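Local coordinates for adenosine 5'-monophosphoramidase HNT1 (Candida albicans, PDB 6IQ1), which probably hydrolyses adenosine 5'-monophosphoramidates to AMP and an amine, working as a homodimer of the histidine triad (HINT) family, at residues K135-E138 with K139-E143. Numbering follows the deposited sequence.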
loop_
_atom_site.group_PDB
_atom_site.type_symbol
_atom_site.label_atom_id
_atom_site.label_comp_id
_atom_site.label_asym_id
_atom_site.label_seq_id
_atom_site.Cartn_x
_atom_site.Cartn_y
_atom_site.Cartn_z
ATOM N N LYS D 135 18.284 -4.436 19.321
ATOM C CA LYS D 135 18.940 -3.134 19.394
ATOM C C LYS D 135 18.290 -2.148 18.442
ATOM O O LYS D 135 18.161 -0.959 18.761
ATOM C CB LYS D 135 20.439 -3.258 19.099
ATOM C CG LYS D 135 21.102 -4.445 19.820
ATOM C CD LYS D 135 22.602 -4.580 19.550
ATOM C CE LYS D 135 23.293 -5.556 20.542
ATOM N NZ LYS D 135 23.474 -6.966 20.003
ATOM N N LEU D 136 17.843 -2.630 17.287
ATOM C CA LEU D 136 17.079 -1.779 16.391
ATOM C C LEU D 136 15.761 -1.368 17.036
ATOM O O LEU D 136 15.303 -0.227 16.881
ATOM C CB LEU D 136 16.835 -2.518 15.074
ATOM C CG LEU D 136 15.887 -1.800 14.119
ATOM C CD1 LEU D 136 16.492 -0.482 13.606
ATOM C CD2 LEU D 136 15.529 -2.724 12.989
ATOM N N HIS D 137 15.142 -2.291 17.776
ATOM C CA HIS D 137 13.857 -2.004 18.387
ATOM C C HIS D 137 13.987 -0.980 19.503
ATOM O O HIS D 137 13.068 -0.175 19.721
ATOM C CB HIS D 137 13.241 -3.288 18.922
ATOM C CG HIS D 137 11.997 -3.067 19.721
ATOM N ND1 HIS D 137 11.959 -3.209 21.090
ATOM C CD2 HIS D 137 10.747 -2.716 19.340
ATOM C CE1 HIS D 137 10.734 -2.960 21.517
ATOM N NE2 HIS D 137 9.981 -2.656 20.476
ATOM N N GLU D 138 15.105 -1.005 20.232
ATOM C CA GLU D 138 15.320 0.001 21.264
ATOM C C GLU D 138 15.569 1.368 20.636
ATOM O O GLU D 138 15.084 2.387 21.143
ATOM C CB GLU D 138 16.477 -0.415 22.172
ATOM C CG GLU D 138 16.804 0.590 23.266
ATOM C CD GLU D 138 18.209 0.414 23.832
ATOM O OE1 GLU D 138 18.804 -0.672 23.646
ATOM O OE2 GLU D 138 18.723 1.372 24.454
ATOM N N LYS D 139 16.286 1.406 19.507
ATOM C CA LYS D 139 16.551 2.680 18.853
ATOM C C LYS D 139 15.267 3.309 18.318
ATOM O O LYS D 139 15.065 4.521 18.445
ATOM C CB LYS D 139 17.572 2.490 17.732
ATOM C CG LYS D 139 17.594 3.645 16.729
ATOM C CD LYS D 139 18.661 3.484 15.652
ATOM C CE LYS D 139 18.425 4.505 14.533
ATOM N NZ LYS D 139 19.517 4.577 13.511
ATOM N N LEU D 140 14.375 2.500 17.736
ATOM C CA LEU D 140 13.120 3.037 17.216
ATOM C C LEU D 140 12.164 3.447 18.331
ATOM O O LEU D 140 11.393 4.398 18.166
ATOM C CB LEU D 140 12.452 2.015 16.305
ATOM C CG LEU D 140 13.249 1.643 15.064
ATOM C CD1 LEU D 140 12.477 0.585 14.290
ATOM C CD2 LEU D 140 13.526 2.878 14.210
ATOM N N LYS D 141 12.193 2.751 19.466
ATOM C CA LYS D 141 11.349 3.153 20.585
ATOM C C LYS D 141 11.746 4.525 21.121
ATOM O O LYS D 141 10.875 5.358 21.390
ATOM C CB LYS D 141 11.394 2.101 21.697
ATOM C CG LYS D 141 10.184 1.184 21.684
ATOM C CD LYS D 141 9.747 0.839 23.080
ATOM C CE LYS D 141 10.820 0.010 23.779
ATOM N NZ LYS D 141 10.438 -0.386 25.168
ATOM N N GLU D 142 13.050 4.784 21.278
ATOM C CA GLU D 142 13.499 6.111 21.700
ATOM C C GLU D 142 12.942 7.178 20.767
ATOM O O GLU D 142 12.388 8.192 21.211
ATOM C CB GLU D 142 15.035 6.184 21.750
ATOM C CG GLU D 142 15.659 5.406 22.923
ATOM C CD GLU D 142 17.206 5.343 22.909
ATOM O OE1 GLU D 142 17.807 5.289 24.011
ATOM O OE2 GLU D 142 17.825 5.337 21.814
ATOM N N GLU D 143 13.046 6.938 19.462
ATOM C CA GLU D 143 12.541 7.888 18.489
ATOM C C GLU D 143 11.024 8.039 18.595
ATOM O O GLU D 143 10.494 9.150 18.482
ATOM C CB GLU D 143 12.960 7.441 17.096
ATOM C CG GLU D 143 12.596 8.440 16.029
ATOM C CD GLU D 143 13.359 9.748 16.164
ATOM O OE1 GLU D 143 14.534 9.712 16.613
ATOM O OE2 GLU D 143 12.777 10.806 15.812
#
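In the amphipathic C-terminal helix 130-147, L136 and L140 stand one turn apart and touch through CD1 of L136 and CG of L140, 4.1 Å between them. L136 swings CG opposite its backbone nitrogen (chi1 172°), which brings CD1 toward the next turn, whereas CG of L140 lies beside the nitrogen (chi1 -62°), and the isobutyl groups meet at a slant. Between the same two residues, L140 N donates to L136 O over 3.0 Å, one of four successive i to i+4 bonds, the last running from E142 N to E138 O at 3.1 Å. This helix packs on the other subunit of the HINT dimer: L140 and H137 lie against L32 of the second subunit, L136 against its E39, and H137 NE2 is hydrogen-bonded to O of K21 there. The same imidazole also meets the bent chain of K141, whose CE lies 3.7 Å from CE1 of H137, oblique to the ring. On the solvent-exposed side, E138 and E142 run side by side; OE2 of E138 comes within 4.0 Å of OE1 of E142, their carboxylate planes 70° apart, a proximity of like charges that is probably mildly unfavourable if both are ionised.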